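Local coordinates for putative secreted cellulose binding protein (Streptomyces coelicolor, PDB 4OY7) that cleaves glycosidic bonds of cellulose oxidatively as the copper-dependent catalytic domain of a longer lytic polysaccharide monooxygenase, probably releasing C1-oxidised cello-oligosaccharides, at residues V50-V63 against Q175-S187. Numbering follows the deposited sequence.
Sequences VLDSNAGGRGAGYV and QWVRSDSQENFFS
Gln175 reaches the type I' turn from Ala55 to Arg58 through its extended side chain. Its NE2 donates to Arg58 O at 2.9 Å, almost straight at 168° and near its own amide plane. The same nitrogen donates to Asn184 OD1, so one amide ties strand 168-178 both to its neighbour and to that turn. Val177 CG1 rests against Gly57 CA at 3.8 Å. Arg178 forms salt bridges with Asp180 and Glu183. Gln182 O takes the N-H of Gly56 in the carbonyl plane, on a lone pair, at 2.8 Å. Its side chain, bent at chi2 (-69°), sets Gln182 OE1 3.2 Å from Gly56 CA, and a water joins NE2 to Gly56 O. Glu183, a copper ligand seen in a structure of this protein but holding no metal here, rests OE2 against both methyls of Leu51. A second water donates to this oxygen and bonds Ser53 OG.

Asn184 and Asp52 form a hydrogen-bonded antiparallel pair. Asn184 OD1 also accepts from Gly57 N, at 2.8 Å. Leu51 CG sits between its backbone N and carbonyl carbon (chi1 68°), and the side chain lies beside that of Phe185, with Leu51 CB 3.5 Å from Phe185 CE2. The Phe185 ring also meets His1 and approaches the bound copper. Phe186 N bonds Val50 O. Its ring has Ala55 CB at the edge, 4.0 Å from Phe186 CZ. The Val63 and Phe186 side chains slide past each other in opposite directions, Val63 CG2 lying 3.9 Å from Phe186 CE2.

The short strand 51-52 extends the mixed sheet of the AA10 domain beside strand 184-193. Two N-H donors satisfy Asn184 OD1 and probably fix its amide. The Glu183 carboxylate is shared between Arg178 NH1, at OE1, and water, at OE2, which probably limits its rotation.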
loop_
_atom_site.group_PDB
_atom_site.type_symbol
_atom_site.label_atom_id
_atom_site.label_comp_id
_atom_site.label_asym_id
_atom_site.label_seq_id
_atom_site.Cartn_x
_atom_site.Cartn_y
_atom_site.Cartn_z
ATOM N N VAL A 50 2.906 -2.263 8.332
ATOM C CA VAL A 50 2.591 -0.838 8.316
ATOM C C VAL A 50 1.253 -0.618 9.046
ATOM O O VAL A 50 0.187 -0.561 8.426
ATOM C CB VAL A 50 2.533 -0.271 6.887
ATOM C CG1 VAL A 50 2.496 1.241 6.966
ATOM C CG2 VAL A 50 3.768 -0.679 6.103
ATOM N N LEU A 51 1.320 -0.481 10.359
ATOM C CA LEU A 51 0.167 -0.614 11.208
ATOM C C LEU A 51 0.108 0.479 12.262
ATOM O O LEU A 51 1.109 1.085 12.620
ATOM C CB LEU A 51 0.156 -2.017 11.853
ATOM C CG LEU A 51 1.255 -2.324 12.890
ATOM C CD1 LEU A 51 0.864 -1.959 14.314
ATOM C CD2 LEU A 51 1.570 -3.816 12.847
ATOM N N ASP A 52 -1.106 0.768 12.716
ATOM C CA ASP A 52 -1.331 1.641 13.868
ATOM C C ASP A 52 -2.249 0.815 14.767
ATOM O O ASP A 52 -3.392 0.521 14.389
ATOM C CB ASP A 52 -2.004 2.949 13.450
ATOM C CG ASP A 52 -2.390 3.847 14.628
ATOM O OD1 ASP A 52 -2.942 4.936 14.342
ATOM O OD2 ASP A 52 -2.135 3.501 15.798
ATOM N N SER A 53 -1.746 0.452 15.945
ATOM C CA SER A 53 -2.510 -0.309 16.944
ATOM C C SER A 53 -3.805 0.346 17.422
ATOM O O SER A 53 -4.662 -0.350 17.970
ATOM C CB SER A 53 -1.671 -0.552 18.207
ATOM O OG SER A 53 -0.432 -1.094 17.850
ATOM N N ASN A 54 -3.910 1.664 17.271
ATOM C CA ASN A 54 -5.009 2.436 17.836
ATOM C C ASN A 54 -5.842 3.206 16.832
ATOM O O ASN A 54 -6.640 4.064 17.221
ATOM C CB ASN A 54 -4.444 3.406 18.878
ATOM C CG ASN A 54 -3.847 2.685 20.053
ATOM O OD1 ASN A 54 -4.571 2.068 20.856
ATOM N ND2 ASN A 54 -2.529 2.711 20.156
ATOM N N ALA A 55 -5.660 2.947 15.541
ATOM C CA ALA A 55 -6.399 3.730 14.568
ATOM C C ALA A 55 -7.911 3.572 14.668
ATOM O O ALA A 55 -8.643 4.532 14.573
ATOM C CB ALA A 55 -5.924 3.392 13.175
ATOM N N GLY A 56 -8.374 2.340 14.831
ATOM C CA GLY A 56 -9.799 2.089 15.038
ATOM C C GLY A 56 -10.732 2.555 13.949
ATOM O O GLY A 56 -11.846 2.926 14.246
ATOM N N GLY A 57 -10.305 2.519 12.694
ATOM C CA GLY A 57 -11.156 2.990 11.591
ATOM C C GLY A 57 -11.133 4.481 11.322
ATOM O O GLY A 57 -11.768 4.963 10.376
ATOM N N ARG A 58 -10.374 5.218 12.127
ATOM C CA ARG A 58 -10.215 6.655 11.912
ATOM C C ARG A 58 -9.310 6.898 10.719
ATOM O O ARG A 58 -8.458 6.069 10.423
ATOM C CB ARG A 58 -9.636 7.311 13.162
ATOM C CG ARG A 58 -10.572 7.222 14.363
ATOM C CD ARG A 58 -9.940 7.915 15.551
ATOM N NE ARG A 58 -8.838 7.142 16.130
ATOM C CZ ARG A 58 -8.099 7.565 17.145
ATOM N NH1 ARG A 58 -8.285 8.787 17.639
ATOM N NH2 ARG A 58 -7.156 6.786 17.653
ATOM N N GLY A 59 -9.514 8.040 10.060
ATOM C CA GLY A 59 -8.741 8.484 8.887
ATOM C C GLY A 59 -8.463 9.975 9.013
ATOM O O GLY A 59 -7.647 10.378 9.851
ATOM N N ALA A 60 -9.136 10.819 8.217
ATOM C CA ALA A 60 -8.938 12.285 8.277
ATOM C C ALA A 60 -9.201 12.864 9.656
ATOM O O ALA A 60 -10.218 12.553 10.287
ATOM C CB ALA A 60 -9.813 13.000 7.251
ATOM N N GLY A 61 -8.293 13.715 10.126
ATOM C CA GLY A 61 -8.390 14.319 11.432
ATOM C C GLY A 61 -7.592 13.558 12.477
ATOM O O GLY A 61 -7.341 14.093 13.565
ATOM N N TYR A 62 -7.218 12.309 12.152
ATOM C CA TYR A 62 -6.407 11.449 13.025
ATOM C C TYR A 62 -5.046 11.033 12.392
ATOM O O TYR A 62 -4.021 11.139 13.053
ATOM C CB TYR A 62 -7.216 10.206 13.438
ATOM C CG TYR A 62 -6.364 9.218 14.165
ATOM C CD1 TYR A 62 -5.876 9.509 15.433
ATOM C CD2 TYR A 62 -5.981 8.025 13.564
ATOM C CE1 TYR A 62 -5.050 8.630 16.102
ATOM C CE2 TYR A 62 -5.166 7.139 14.219
ATOM C CZ TYR A 62 -4.693 7.452 15.485
ATOM O OH TYR A 62 -3.887 6.574 16.160
ATOM N N VAL A 63 -5.067 10.512 11.164
ATOM C CA VAL A 63 -3.834 10.189 10.381
ATOM C C VAL A 63 -3.451 11.463 9.645
ATOM O O VAL A 63 -4.208 11.941 8.805
ATOM C CB VAL A 63 -4.053 8.972 9.425
ATOM C CG1 VAL A 63 -2.797 8.542 8.674
ATOM C CG2 VAL A 63 -4.605 7.794 10.200
ATOM N N GLN A 175 -6.868 1.072 3.498
ATOM C CA GLN A 175 -6.883 0.968 4.955
ATOM C C GLN A 175 -7.617 -0.312 5.300
ATOM O O GLN A 175 -8.774 -0.530 4.912
ATOM C CB GLN A 175 -7.526 2.183 5.616
ATOM C CG GLN A 175 -7.250 2.265 7.103
ATOM C CD GLN A 175 -7.760 3.557 7.719
ATOM O OE1 GLN A 175 -7.956 4.556 7.016
ATOM N NE2 GLN A 175 -7.947 3.558 9.046
ATOM N N TRP A 176 -6.898 -1.205 5.976
ATOM C CA TRP A 176 -7.433 -2.464 6.414
ATOM C C TRP A 176 -7.916 -2.260 7.834
ATOM O O TRP A 176 -7.103 -2.078 8.750
ATOM C CB TRP A 176 -6.350 -3.546 6.381
ATOM C CG TRP A 176 -6.817 -4.930 6.690
ATOM C CD1 TRP A 176 -8.115 -5.389 6.761
ATOM C CD2 TRP A 176 -5.978 -6.069 6.930
ATOM N NE1 TRP A 176 -8.118 -6.732 7.048
ATOM C CE2 TRP A 176 -6.825 -7.171 7.155
ATOM C CE3 TRP A 176 -4.579 -6.261 6.978
ATOM C CZ2 TRP A 176 -6.330 -8.441 7.422
ATOM C CZ3 TRP A 176 -4.104 -7.491 7.253
ATOM C CH2 TRP A 176 -4.969 -8.583 7.452
ATOM N N VAL A 177 -9.228 -2.290 8.000
ATOM C CA VAL A 177 -9.875 -1.974 9.263
ATOM C C VAL A 177 -10.377 -3.254 9.895
ATOM O O VAL A 177 -11.365 -3.860 9.452
ATOM C CB VAL A 177 -11.009 -0.955 9.035
ATOM C CG1 VAL A 177 -11.678 -0.585 10.359
ATOM C CG2 VAL A 177 -10.424 0.241 8.303
ATOM N N ARG A 178 -9.650 -3.717 10.908
ATOM C CA ARG A 178 -10.047 -4.919 11.617
ATOM C C ARG A 178 -11.379 -4.703 12.303
ATOM O O ARG A 178 -11.667 -3.619 12.792
ATOM C CB ARG A 178 -8.980 -5.331 12.653
ATOM C CG ARG A 178 -7.720 -5.904 12.015
ATOM C CD ARG A 178 -6.659 -6.267 13.058
ATOM N NE ARG A 178 -7.117 -7.331 13.955
ATOM C CZ ARG A 178 -6.380 -7.834 14.950
ATOM N NH1 ARG A 178 -5.154 -7.389 15.196
ATOM N NH2 ARG A 178 -6.892 -8.764 15.744
ATOM N N SER A 179 -12.195 -5.736 12.292
ATOM C CA SER A 179 -13.468 -5.706 13.020
ATOM C C SER A 179 -13.325 -6.177 14.460
ATOM O O SER A 179 -14.271 -6.041 15.237
ATOM C CB SER A 179 -14.524 -6.524 12.292
ATOM O OG SER A 179 -14.070 -7.845 12.152
ATOM N N ASP A 180 -12.155 -6.705 14.826
ATOM C CA ASP A 180 -11.935 -7.301 16.147
ATOM C C ASP A 180 -10.813 -6.647 16.924
ATOM O O ASP A 180 -10.299 -7.227 17.861
ATOM C CB ASP A 180 -11.606 -8.778 15.963
ATOM C CG ASP A 180 -10.265 -9.004 15.256
ATOM O OD1 ASP A 180 -9.787 -8.120 14.503
ATOM O OD2 ASP A 180 -9.692 -10.105 15.431
ATOM N N SER A 181 -10.436 -5.438 16.538
ATOM C CA SER A 181 -9.253 -4.780 17.084
ATOM C C SER A 181 -9.241 -3.360 16.597
ATOM O O SER A 181 -9.839 -3.048 15.553
ATOM C CB SER A 181 -7.974 -5.449 16.581
ATOM O OG SER A 181 -6.833 -4.833 17.140
ATOM N N GLN A 182 -8.578 -2.498 17.366
ATOM C CA GLN A 182 -8.316 -1.114 16.948
ATOM C C GLN A 182 -7.146 -1.037 15.956
ATOM O O GLN A 182 -6.954 -0.026 15.308
ATOM C CB GLN A 182 -8.061 -0.230 18.169
ATOM C CG GLN A 182 -9.275 -0.111 19.071
ATOM C CD GLN A 182 -10.394 0.686 18.425
ATOM O OE1 GLN A 182 -10.280 1.889 18.230
ATOM N NE2 GLN A 182 -11.454 0.021 18.056
ATOM N N GLU A 183 -6.380 -2.119 15.828
ATOM C CA GLU A 183 -5.257 -2.150 14.894
ATOM C C GLU A 183 -5.752 -2.114 13.455
ATOM O O GLU A 183 -6.673 -2.861 13.086
ATOM C CB GLU A 183 -4.403 -3.382 15.125
ATOM C CG GLU A 183 -3.149 -3.455 14.265
ATOM C CD GLU A 183 -2.420 -4.767 14.482
ATOM O OE1 GLU A 183 -3.027 -5.799 14.166
ATOM O OE2 GLU A 183 -1.284 -4.763 15.000
ATOM N N ASN A 184 -5.168 -1.211 12.663
ATOM C CA ASN A 184 -5.438 -1.106 11.240
ATOM C C ASN A 184 -4.096 -1.108 10.472
ATOM O O ASN A 184 -3.068 -0.684 11.010
ATOM C CB ASN A 184 -6.128 0.241 10.930
ATOM C CG ASN A 184 -7.556 0.393 11.454
ATOM O OD1 ASN A 184 -8.131 1.473 11.216
ATOM N ND2 ASN A 184 -8.153 -0.622 12.106
ATOM N N PHE A 185 -4.145 -1.464 9.192
ATOM C CA PHE A 185 -2.985 -1.463 8.281
ATOM C C PHE A 185 -3.158 -0.425 7.171
ATOM O O PHE A 185 -4.270 -0.103 6.772
ATOM C CB PHE A 185 -2.778 -2.876 7.733
ATOM C CG PHE A 185 -2.399 -3.845 8.808
ATOM C CD1 PHE A 185 -3.344 -4.402 9.647
ATOM C CD2 PHE A 185 -1.065 -4.062 9.065
ATOM C CE1 PHE A 185 -2.951 -5.237 10.681
ATOM C CE2 PHE A 185 -0.663 -4.885 10.088
ATOM C CZ PHE A 185 -1.605 -5.453 10.899
ATOM N N PHE A 186 -2.037 0.081 6.676
ATOM C CA PHE A 186 -2.033 1.206 5.770
ATOM C C PHE A 186 -1.168 0.873 4.567
ATOM O O PHE A 186 -0.009 0.493 4.720
ATOM C CB PHE A 186 -1.492 2.449 6.496
ATOM C CG PHE A 186 -2.434 2.959 7.561
ATOM C CD1 PHE A 186 -2.491 2.351 8.800
ATOM C CD2 PHE A 186 -3.317 4.023 7.299
ATOM C CE1 PHE A 186 -3.412 2.750 9.759
ATOM C CE2 PHE A 186 -4.236 4.426 8.270
ATOM C CZ PHE A 186 -4.279 3.783 9.495
ATOM N N SER A 187 -1.767 0.973 3.388
ATOM C CA SER A 187 -1.113 0.511 2.169
ATOM C C SER A 187 -1.155 1.516 1.062
ATOM O O SER A 187 -2.227 1.965 0.718
ATOM C CB SER A 187 -1.807 -0.760 1.683
ATOM O OG SER A 187 -1.240 -1.257 0.478
HETATM O O HOH W 1 -1.019 -3.520 17.298
HETATM O O HOH W 2 -13.193 1.847 16.345
#